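Ribonucleoside-diphosphate reductase (Pseudomonas aeruginosa, PDB 5IM3) probably supplies the precursors for DNA synthesis by reducing ribonucleoside diphosphates to deoxyribonucleotides, and binds dATP as an allosteric regulator. Local coordinates at residues Val42-Asp46 against Asp47-Val51. Sequence-based numbering, arbitrary orientation.
Sequences VPYTD and DKITV. With DTP (2'-deoxyadenosine 5'-triphosphate), chain C.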
ATOM      1  N   VAL A  42     -12.364  57.667 -30.960  1.00110.64           N
ATOM      2  CA  VAL A  42     -12.756  57.462 -32.354  1.00110.67           C
ATOM      3  C   VAL A  42     -13.392  56.088 -32.496  1.00110.68           C
ATOM      4  O   VAL A  42     -13.178  55.196 -31.663  1.00109.23           O
ATOM      5  CB  VAL A  42     -11.554  57.586 -33.312  1.00105.65           C
ATOM      6  CG1 VAL A  42     -11.063  59.026 -33.368  1.00105.80           C
ATOM      7  CG2 VAL A  42     -10.431  56.651 -32.881  1.00100.01           C
ATOM      8  N   PRO A  43     -14.187  55.888 -33.549  1.00106.63           N
ATOM      9  CA  PRO A  43     -14.771  54.562 -33.780  1.00106.21           C
ATOM     10  C   PRO A  43     -13.700  53.510 -34.026  1.00102.29           C
ATOM     11  O   PRO A  43     -12.590  53.808 -34.472  1.00 97.86           O
ATOM     12  CB  PRO A  43     -15.648  54.768 -35.023  1.00108.80           C
ATOM     13  CG  PRO A  43     -15.924  56.228 -35.062  1.00112.09           C
ATOM     14  CD  PRO A  43     -14.701  56.887 -34.505  1.00108.52           C
ATOM     15  N   TYR A  44     -14.050  52.261 -33.728  1.00109.62           N
ATOM     16  CA  TYR A  44     -13.156  51.133 -33.957  1.00107.00           C
ATOM     17  C   TYR A  44     -13.243  50.711 -35.421  1.00106.92           C
ATOM     18  O   TYR A  44     -14.304  50.282 -35.890  1.00110.04           O
ATOM     19  CB  TYR A  44     -13.521  49.975 -33.028  1.00108.37           C
ATOM     20  CG  TYR A  44     -12.571  48.799 -33.086  1.00104.61           C
ATOM     21  CD1 TYR A  44     -11.528  48.673 -32.176  1.00101.76           C
ATOM     22  CD2 TYR A  44     -12.723  47.807 -34.047  1.00104.16           C
ATOM     23  CE1 TYR A  44     -10.659  47.596 -32.226  1.00 97.47           C
ATOM     24  CE2 TYR A  44     -11.860  46.729 -34.105  1.00 99.55           C
ATOM     25  CZ  TYR A  44     -10.831  46.628 -33.194  1.00 96.50           C
ATOM     26  OH  TYR A  44      -9.970  45.555 -33.247  1.00 93.00           O
ATOM     27  N   THR A  45     -12.119  50.805 -36.129  1.00104.09           N
ATOM     28  CA  THR A  45     -12.049  50.583 -37.568  1.00104.34           C
ATOM     29  C   THR A  45     -11.033  49.482 -37.815  1.00100.50           C
ATOM     30  O   THR A  45      -9.847  49.645 -37.504  1.00 95.84           O
ATOM     31  CB  THR A  45     -11.641  51.853 -38.325  1.00104.30           C
ATOM     32  OG1 THR A  45     -12.472  52.948 -37.926  1.00108.21           O
ATOM     33  CG2 THR A  45     -11.775  51.642 -39.830  1.00104.73           C
ATOM     34  N   ASP A  46     -11.499  48.360 -38.365  1.00 99.23           N
ATOM     35  CA  ASP A  46     -10.594  47.272 -38.712  1.00 96.51           C
ATOM     36  C   ASP A  46      -9.536  47.721 -39.710  1.00 95.79           C
ATOM     37  O   ASP A  46      -8.400  47.235 -39.671  1.00 91.50           O
ATOM     38  CB  ASP A  46     -11.390  46.099 -39.282  1.00 98.87           C
ATOM     39  CG  ASP A  46     -11.784  45.088 -38.224  1.00 99.03           C
ATOM     40  OD1 ASP A  46     -11.658  45.400 -37.022  1.00 99.17           O
ATOM     41  OD2 ASP A  46     -12.226  43.981 -38.596  1.00 99.85           O
ATOM     42  N   ASP A  47      -9.892  48.640 -40.610  1.00108.41           N
ATOM     43  CA  ASP A  47      -8.970  49.072 -41.655  1.00108.90           C
ATOM     44  C   ASP A  47      -7.645  49.550 -41.073  1.00103.09           C
ATOM     45  O   ASP A  47      -6.574  49.228 -41.601  1.00102.33           O
ATOM     46  CB  ASP A  47      -9.619  50.178 -42.490  1.00115.73           C
ATOM     47  CG  ASP A  47      -8.729  50.656 -43.622  1.00117.08           C
ATOM     48  OD1 ASP A  47      -8.049  49.812 -44.243  1.00116.21           O
ATOM     49  OD2 ASP A  47      -8.711  51.878 -43.888  1.00118.78           O
ATOM     50  N   LYS A  48      -7.693  50.321 -39.984  1.00 92.80           N
ATOM     51  CA  LYS A  48      -6.459  50.822 -39.385  1.00 87.13           C
ATOM     52  C   LYS A  48      -5.563  49.677 -38.929  1.00 81.85           C
ATOM     53  O   LYS A  48      -4.333  49.766 -39.027  1.00 79.59           O
ATOM     54  CB  LYS A  48      -6.784  51.757 -38.217  1.00 86.39           C
ATOM     55  CG  LYS A  48      -7.588  52.990 -38.613  1.00 88.50           C
ATOM     56  CD  LYS A  48      -6.823  53.876 -39.588  1.00 86.31           C
ATOM     57  CE  LYS A  48      -7.602  55.137 -39.927  1.00 88.80           C
ATOM     58  NZ  LYS A  48      -6.850  56.032 -40.851  1.00 88.04           N
ATOM     59  N   ILE A  49      -6.158  48.591 -38.432  1.00 71.71           N
ATOM     60  CA  ILE A  49      -5.372  47.410 -38.088  1.00 68.51           C
ATOM     61  C   ILE A  49      -4.869  46.726 -39.352  1.00 66.96           C
ATOM     62  O   ILE A  49      -3.696  46.347 -39.450  1.00 63.24           O
ATOM     63  CB  ILE A  49      -6.201  46.442 -37.224  1.00 68.27           C
ATOM     64  CG1 ILE A  49      -6.500  47.076 -35.864  1.00 69.29           C
ATOM     65  CG2 ILE A  49      -5.462  45.112 -37.051  1.00 65.35           C
ATOM     66  CD1 ILE A  49      -7.375  46.235 -34.956  1.00 70.79           C
ATOM     67  N   THR A  50      -5.756  46.549 -40.334  1.00 73.90           N
ATOM     68  CA  THR A  50      -5.365  45.906 -41.583  1.00 74.36           C
ATOM     69  C   THR A  50      -4.255  46.681 -42.280  1.00 71.75           C
ATOM     70  O   THR A  50      -3.304  46.086 -42.802  1.00 70.28           O
ATOM     71  CB  THR A  50      -6.582  45.771 -42.500  1.00 78.74           C
ATOM     72  OG1 THR A  50      -7.538  44.889 -41.899  1.00 80.60           O
ATOM     73  CG2 THR A  50      -6.181  45.226 -43.866  1.00 79.04           C
ATOM     74  N   VAL A  51      -4.363  48.010 -42.310  1.00 69.27           N
ATOM     75  CA  VAL A  51      -3.319  48.824 -42.925  1.00 67.47           C
ATOM     76  C   VAL A  51      -2.009  48.661 -42.166  1.00 63.37           C
ATOM     77  O   VAL A  51      -0.944  48.489 -42.768  1.00 62.51           O
ATOM     78  CB  VAL A  51      -3.764  50.299 -42.991  1.00 69.91           C
ATOM     79  CG1 VAL A  51      -2.604  51.203 -43.369  1.00 66.87           C
ATOM     80  CG2 VAL A  51      -4.901  50.466 -43.990  1.00 72.24           C
TER
HETATM   81  PG  DTP C1001      -1.551  58.166 -36.506  1.00 89.75           P
HETATM   82  O1G DTP C1001      -2.344  58.338 -37.745  1.00 88.73           O
HETATM   83  O2G DTP C1001      -0.469  57.078 -36.637  1.00 86.06           O
HETATM   84  O3G DTP C1001      -0.876  59.447 -36.059  1.00 92.68           O
HETATM   85  PB  DTP C1001      -2.369  56.230 -34.606  1.00 88.97           P
HETATM   86  O1B DTP C1001      -0.975  55.899 -34.243  1.00 89.04           O
HETATM   87  O2B DTP C1001      -3.307  56.116 -33.418  1.00 88.89           O
HETATM   88  O3B DTP C1001      -2.444  57.664 -35.287  1.00 88.02           O
HETATM   89  PA  DTP C1001      -1.814  54.493 -36.762  1.00 88.48           P
HETATM   90  O1A DTP C1001      -2.472  54.163 -38.039  1.00 88.61           O
HETATM   91  O2A DTP C1001      -0.482  55.237 -36.905  1.00 85.32           O
HETATM   92  O3A DTP C1001      -2.806  55.294 -35.812  1.00 89.67           O
HETATM   93  O5' DTP C1001      -1.582  53.242 -35.880  1.00 88.67           O
HETATM   94  C5' DTP C1001      -2.745  52.438 -35.664  1.00 91.25           C
HETATM   95  C4' DTP C1001      -2.526  51.444 -34.557  1.00 94.21           C
HETATM   96  O4' DTP C1001      -3.584  51.576 -33.589  1.00 97.42           O
HETATM   97  C3' DTP C1001      -2.614  49.998 -35.024  1.00 95.48           C
HETATM   98  O3' DTP C1001      -1.923  49.112 -34.144  1.00 95.04           O
HETATM   99  C2' DTP C1001      -4.116  49.743 -34.997  1.00 98.01           C
HETATM  100  C1' DTP C1001      -4.645  50.689 -33.925  1.00100.13           C
HETATM  101  N9  DTP C1001      -5.800  51.479 -34.344  1.00103.28           N
HETATM  102  C8  DTP C1001      -5.824  52.662 -35.034  1.00103.97           C
HETATM  103  N7  DTP C1001      -7.029  53.078 -35.342  1.00103.69           N
HETATM  104  C5  DTP C1001      -7.858  52.102 -34.813  1.00103.90           C
HETATM  105  C6  DTP C1001      -9.257  51.952 -34.803  1.00104.92           C
HETATM  106  N6  DTP C1001     -10.092  52.760 -35.468  1.00105.24           N
HETATM  107  N1  DTP C1001      -9.766  50.883 -34.151  1.00105.29           N
HETATM  108  C2  DTP C1001      -8.922  50.022 -33.573  1.00104.98           C
HETATM  109  N3  DTP C1001      -7.590  50.043 -33.550  1.00104.61           N
HETATM  110  C4  DTP C1001      -7.115  51.116 -34.186  1.00104.01           C
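Tyr44 and Ile49 meet where strand 41-43 turns into helix 46-60, the methyl CD1 of Ile49 reaching the phenol end at a slant, 3.2 Å from Tyr44 OH. The tyrosine ring swings over to the helix because its CG stands anti to the backbone N (chi1 -174°). The C2 edge of the dATP adenine points at one face of the ring, the two planes steeply inclined in an edge-to-face manner, C2 3.3 Å from Tyr44 CD1. Its hydroxyl is hydrogen-bonded to Thr83 of helix 69-88, which fixes the far end of the tyrosine ring. Ile49, extended along its CG1 branch, places CG1 3.7 Å from the deoxyribose C2', so one residue touches both the tyrosine and the sugar; Ile101 and Val105 of helix 98-111 pack on it as well. The aliphatic root of Lys48 lies over one face of the imidazole part of the base, CB 3.2 Å from N7, before the chain bends at chi2 (-63°). The exocyclic N6 of the same base gives a weak hydrogen bond to Pro43 O (2.9 Å). The side chains of Thr45 and Asp47 leave the turn alongside each other, the methyl CG2 of Thr45 3.7 Å from Asp47 CB. The helix start is secured by backbone: Thr50 N donates an almost straight bond to Asp46 O (2.8 Å, 168°), while Ile49 N bonds weakly to the same oxygen and Lys48 N weakly to Thr45 O. The carboxylate of Asp46 turns instead to Thr83, tying this first turn to helix 69-88. Strand end, turn and first helical turn together form the adenine-binding side of a dATP pocket in the N-terminal ATP cone, the domain through which nucleotides regulate the overall activity of ribonucleotide reductases.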